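Local coordinates for cell death abnormality protein 2 (Caenorhabditis elegans, PDB 3QWX), which acts as a Crk-family SH2-SH3 signalling adaptor required for the engulfment of cell corpses and for cell migration, at residues A[11-24]-A[38-52]. Numbering follows the deposited sequence.
With SO4 (sulfate ion), chain B.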
# COMPACT_ATOMS: atom_id res chain seq x y z
N TRP A 11 3.08 -1.59 7.11
CA TRP A 11 3.14 -0.89 5.83
C TRP A 11 2.74 -1.75 4.62
O TRP A 11 2.37 -1.21 3.57
CB TRP A 11 4.52 -0.28 5.61
CG TRP A 11 5.63 -1.27 5.45
CD1 TRP A 11 6.49 -1.71 6.42
CD2 TRP A 11 6.02 -1.95 4.24
NE1 TRP A 11 7.39 -2.60 5.90
CE2 TRP A 11 7.12 -2.78 4.57
CE3 TRP A 11 5.55 -1.94 2.93
CZ2 TRP A 11 7.75 -3.59 3.61
CZ3 TRP A 11 6.18 -2.75 1.98
CH2 TRP A 11 7.26 -3.56 2.33
N ARG A 12 2.84 -3.07 4.76
CA ARG A 12 2.46 -3.96 3.66
C ARG A 12 0.96 -3.88 3.37
O ARG A 12 0.51 -4.24 2.28
CB ARG A 12 2.93 -5.40 3.95
CG ARG A 12 4.45 -5.57 3.83
CD ARG A 12 4.90 -6.94 4.31
NE ARG A 12 6.34 -7.18 4.13
CZ ARG A 12 7.28 -6.79 4.98
NH1 ARG A 12 6.97 -6.10 6.07
NH2 ARG A 12 8.56 -7.07 4.73
N SER A 13 0.20 -3.36 4.33
CA SER A 13 -1.22 -3.11 4.13
C SER A 13 -1.50 -1.77 3.43
O SER A 13 -2.63 -1.51 3.02
CB SER A 13 -1.97 -3.17 5.46
OG SER A 13 -1.78 -4.42 6.10
N PHE A 14 -0.49 -0.91 3.29
CA PHE A 14 -0.66 0.23 2.38
C PHE A 14 0.30 0.21 1.18
O PHE A 14 0.66 1.25 0.62
CB PHE A 14 -0.71 1.59 3.09
CG PHE A 14 0.32 1.78 4.17
CD1 PHE A 14 1.63 2.11 3.85
CD2 PHE A 14 -0.04 1.70 5.51
CE1 PHE A 14 2.58 2.32 4.85
CE2 PHE A 14 0.90 1.92 6.52
CZ PHE A 14 2.21 2.22 6.19
N TYR A 15 0.66 -1.02 0.80
CA TYR A 15 1.56 -1.30 -0.31
C TYR A 15 0.74 -1.83 -1.49
O TYR A 15 -0.10 -2.72 -1.32
CB TYR A 15 2.63 -2.31 0.16
CG TYR A 15 3.44 -2.95 -0.94
CD1 TYR A 15 4.17 -2.20 -1.83
CD2 TYR A 15 3.49 -4.33 -1.05
CE1 TYR A 15 4.91 -2.80 -2.83
CE2 TYR A 15 4.24 -4.94 -2.04
CZ TYR A 15 4.95 -4.17 -2.93
OH TYR A 15 5.69 -4.79 -3.92
N PHE A 16 0.96 -1.27 -2.68
CA PHE A 16 0.15 -1.59 -3.85
C PHE A 16 1.01 -2.15 -4.98
O PHE A 16 1.40 -1.43 -5.90
CB PHE A 16 -0.64 -0.36 -4.30
CG PHE A 16 -1.66 0.12 -3.29
CD1 PHE A 16 -1.27 0.95 -2.23
CD2 PHE A 16 -2.98 -0.25 -3.39
CE1 PHE A 16 -2.20 1.38 -1.29
CE2 PHE A 16 -3.92 0.20 -2.47
CZ PHE A 16 -3.53 1.01 -1.41
N PRO A 17 1.31 -3.45 -4.91
CA PRO A 17 2.20 -4.16 -5.85
C PRO A 17 1.79 -4.01 -7.32
O PRO A 17 2.67 -3.97 -8.19
CB PRO A 17 2.08 -5.63 -5.41
CG PRO A 17 1.51 -5.59 -4.03
CD PRO A 17 0.67 -4.36 -3.94
N GLY A 18 0.50 -3.92 -7.62
CA GLY A 18 0.08 -3.80 -9.01
C GLY A 18 0.14 -2.41 -9.63
O GLY A 18 0.08 -2.25 -10.85
N MET A 19 0.29 -1.39 -8.78
CA MET A 19 0.10 -0.00 -9.20
C MET A 19 1.32 0.65 -9.85
O MET A 19 2.45 0.51 -9.36
CB MET A 19 -0.35 0.82 -7.99
CG MET A 19 -0.95 2.16 -8.31
SD MET A 19 -1.34 3.01 -6.77
CE MET A 19 -2.82 2.14 -6.26
N SER A 20 1.09 1.39 -10.94
CA SER A 20 2.18 2.11 -11.59
C SER A 20 2.34 3.49 -10.97
O SER A 20 1.48 3.96 -10.22
CB SER A 20 1.91 2.26 -13.10
OG SER A 20 0.78 3.10 -13.34
N ARG A 21 3.46 4.14 -11.29
CA ARG A 21 3.68 5.53 -10.92
C ARG A 21 2.52 6.40 -11.41
O ARG A 21 2.01 7.25 -10.68
CB ARG A 21 4.99 6.02 -11.52
CG ARG A 21 5.35 7.44 -11.10
CD ARG A 21 6.61 7.94 -11.78
NE ARG A 21 6.86 9.35 -11.47
CZ ARG A 21 7.86 9.78 -10.71
NH1 ARG A 21 8.71 8.90 -10.19
NH2 ARG A 21 8.02 11.08 -10.47
N GLU A 22 2.10 6.17 -12.64
CA GLU A 22 1.06 6.98 -13.26
C GLU A 22 -0.30 6.80 -12.58
O GLU A 22 -1.05 7.78 -12.40
CB GLU A 22 0.96 6.67 -14.76
CG GLU A 22 2.16 7.18 -15.57
CD GLU A 22 3.46 6.41 -15.30
OE1 GLU A 22 3.40 5.16 -15.14
OE2 GLU A 22 4.53 7.05 -15.26
N GLU A 23 -0.63 5.57 -12.20
CA GLU A 23 -1.89 5.35 -11.51
C GLU A 23 -1.88 5.98 -10.12
O GLU A 23 -2.84 6.64 -9.72
CB GLU A 23 -2.26 3.87 -11.43
CG GLU A 23 -3.69 3.72 -10.92
CD GLU A 23 -4.15 2.29 -10.76
OE1 GLU A 23 -3.35 1.36 -10.99
OE2 GLU A 23 -5.33 2.12 -10.39
N ALA A 24 -0.79 5.77 -9.39
CA ALA A 24 -0.62 6.39 -8.07
C ALA A 24 -0.75 7.91 -8.11
O ALA A 24 -1.38 8.52 -7.25
CB ALA A 24 0.74 6.00 -7.46
N PHE A 38 -0.80 8.99 1.58
CA PHE A 38 0.33 8.35 0.92
C PHE A 38 0.08 6.86 0.65
O PHE A 38 -0.80 6.24 1.25
CB PHE A 38 1.59 8.50 1.78
CG PHE A 38 1.55 7.68 3.04
CD1 PHE A 38 0.91 8.15 4.17
CD2 PHE A 38 2.13 6.42 3.08
CE1 PHE A 38 0.85 7.40 5.33
CE2 PHE A 38 2.07 5.65 4.24
CZ PHE A 38 1.42 6.14 5.36
N LEU A 39 0.88 6.30 -0.24
CA LEU A 39 0.91 4.86 -0.41
C LEU A 39 2.30 4.41 -0.79
O LEU A 39 3.14 5.23 -1.20
CB LEU A 39 -0.11 4.41 -1.45
CG LEU A 39 -0.04 5.00 -2.86
CD1 LEU A 39 1.06 4.33 -3.70
CD2 LEU A 39 -1.39 4.83 -3.54
N MET A 40 2.54 3.12 -0.66
CA MET A 40 3.76 2.52 -1.18
C MET A 40 3.43 1.60 -2.34
O MET A 40 2.31 1.12 -2.45
CB MET A 40 4.50 1.76 -0.08
CG MET A 40 5.35 2.69 0.80
SD MET A 40 6.17 1.72 2.06
CE MET A 40 7.33 0.76 1.08
N ARG A 41 4.41 1.40 -3.20
CA ARG A 41 4.23 0.61 -4.41
C ARG A 41 5.60 0.20 -4.90
O ARG A 41 6.61 0.59 -4.32
CB ARG A 41 3.54 1.44 -5.50
CG ARG A 41 4.30 2.68 -5.88
CD ARG A 41 3.59 3.53 -6.92
NE ARG A 41 4.33 4.78 -7.12
CZ ARG A 41 5.44 4.88 -7.86
NH1 ARG A 41 5.91 3.81 -8.47
NH2 ARG A 41 6.07 6.04 -7.98
N ASP A 42 5.64 -0.57 -5.98
CA ASP A 42 6.93 -0.90 -6.59
C ASP A 42 7.51 0.25 -7.41
O ASP A 42 6.78 0.97 -8.10
CB ASP A 42 6.79 -2.17 -7.44
CG ASP A 42 6.37 -3.36 -6.61
OD1 ASP A 42 7.01 -3.58 -5.56
OD2 ASP A 42 5.40 -4.05 -6.97
N SER A 43 8.82 0.42 -7.33
CA SER A 43 9.51 1.35 -8.21
C SER A 43 9.72 0.75 -9.61
O SER A 43 9.63 -0.46 -9.79
CB SER A 43 10.87 1.72 -7.60
OG SER A 43 11.63 2.51 -8.48
N SER A 44 10.01 1.60 -10.58
CA SER A 44 10.42 1.12 -11.90
C SER A 44 11.80 0.46 -11.80
O SER A 44 12.22 -0.28 -12.68
CB SER A 44 10.44 2.27 -12.92
OG SER A 44 11.40 3.27 -12.60
N ARG A 45 12.50 0.75 -10.70
CA ARG A 45 13.79 0.14 -10.43
C ARG A 45 13.64 -1.20 -9.72
O ARG A 45 12.89 -1.31 -8.74
CB ARG A 45 14.66 1.09 -9.60
CG ARG A 45 15.46 2.05 -10.43
CD ARG A 45 14.94 3.47 -10.33
NE ARG A 45 15.90 4.36 -9.65
CZ ARG A 45 17.08 4.72 -10.16
NH1 ARG A 45 17.47 4.28 -11.35
NH2 ARG A 45 17.87 5.54 -9.46
N PRO A 46 14.34 -2.24 -10.22
CA PRO A 46 14.30 -3.56 -9.59
C PRO A 46 14.61 -3.49 -8.10
O PRO A 46 15.57 -2.83 -7.70
CB PRO A 46 15.41 -4.32 -10.32
CG PRO A 46 15.48 -3.68 -11.66
CD PRO A 46 15.17 -2.22 -11.43
N GLY A 47 13.79 -4.17 -7.30
CA GLY A 47 14.04 -4.29 -5.87
C GLY A 47 13.95 -3.02 -5.06
O GLY A 47 14.39 -2.98 -3.91
N GLU A 48 13.41 -1.95 -5.65
CA GLU A 48 13.17 -0.73 -4.89
C GLU A 48 11.67 -0.52 -4.66
O GLU A 48 10.83 -1.10 -5.35
CB GLU A 48 13.78 0.49 -5.58
CG GLU A 48 15.24 0.34 -6.03
CD GLU A 48 16.24 0.16 -4.88
OE1 GLU A 48 15.89 -0.45 -3.85
OE2 GLU A 48 17.38 0.63 -5.03
N TYR A 49 11.34 0.29 -3.66
CA TYR A 49 9.97 0.72 -3.44
C TYR A 49 9.87 2.19 -3.74
O TYR A 49 10.86 2.91 -3.75
CB TYR A 49 9.52 0.45 -1.99
CG TYR A 49 9.37 -1.00 -1.64
CD1 TYR A 49 8.45 -1.81 -2.30
CD2 TYR A 49 10.14 -1.58 -0.63
CE1 TYR A 49 8.30 -3.14 -1.96
CE2 TYR A 49 10.00 -2.91 -0.29
CZ TYR A 49 9.08 -3.69 -0.97
OH TYR A 49 8.94 -5.02 -0.62
N SER A 50 8.65 2.64 -3.99
CA SER A 50 8.37 4.04 -4.17
C SER A 50 7.31 4.44 -3.17
O SER A 50 6.35 3.71 -2.97
CB SER A 50 7.86 4.32 -5.58
OG SER A 50 8.92 4.42 -6.50
N LEU A 51 7.51 5.59 -2.55
CA LEU A 51 6.54 6.21 -1.68
C LEU A 51 5.93 7.36 -2.46
O LEU A 51 6.65 8.25 -2.90
CB LEU A 51 7.25 6.74 -0.42
CG LEU A 51 6.45 7.52 0.61
CD1 LEU A 51 5.40 6.64 1.31
CD2 LEU A 51 7.39 8.13 1.63
N THR A 52 4.61 7.34 -2.63
CA THR A 52 3.88 8.41 -3.33
C THR A 52 2.96 9.15 -2.36
O THR A 52 2.18 8.52 -1.63
CB THR A 52 3.05 7.84 -4.55
OG1 THR A 52 3.92 7.12 -5.42
CG2 THR A 52 2.39 8.97 -5.33
S SO4 B . 9.17 5.03 -10.31
O1 SO4 B . 8.24 3.90 -10.24
O2 SO4 B . 9.37 5.38 -11.72
O3 SO4 B . 8.65 6.20 -9.61
O4 SO4 B . 10.42 4.64 -9.69
O HOH W 1 3.44 -1.24 -7.75
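Arg41, next to last in strand 37-42, runs along the start of helix 21-29 and brings its guanidinium against Arg21, whose CA packs over the centre of one face, 3.6 Å from Arg41 CZ; Ser50 CB lies over the opposite face. An arginine suits the place because its flat guanidinium fits between Arg21 and Ser50 while its N-H groups lie at the edge for Thr52 and the sulfate. The slender methyl of Ala24 admits the chain, extended from CG to NE, while Arg41 NE donates to Thr52 OG1 (2.9 Å) and fixes the rotation of the plane. NH1 and NH2 then point almost straight at sulfate O1 and O3, with N-H...O angles of 174° and 177°. Arg21 NH1 adds a more bent bond to O3, Ser43 OG reaches O4, and Ser44 gives its N to O1 and O4 and its OG to O2, so the anion probably offsets the charges of Arg21 and Arg41. Strand 15-16, helix 21-29 and strand 37-42 form a beta-alpha-beta unit of the SH2 domain, and the sulfate, probably from the crystallisation liquor, occupies a site consistent with the family's phosphotyrosine phosphate pocket. Parallel pairing beside it is brief: Met40 N donates to Phe14 O, and Phe16 N to Met40 O (2.8 Å). On the side of Met40, rings interlock tightly. Trp11 turns an edge to the face of Tyr49, Tyr49 turns its own edge to Tyr15 in an offset edge-to-face pair, and the flexible thioether of Met40 fits obliquely beside Trp11, Met40 CE to Trp11 CE3 3.7 Å. Phe38 meets the face of Phe14 edge-on. Tyr15 OH, on a ring swung anti to its amide nitrogen (chi1 166°), lies 2.4 Å from Asp42 OD1, a hydrogen bond so short that its exact length is doubtful. Toward solvent the fit slackens: exposed Pro17 adds little, its O near Asp42 OD2 but not hydrogen-bonded, and a water bridges Asp42 N to Phe16 O and Met19 O.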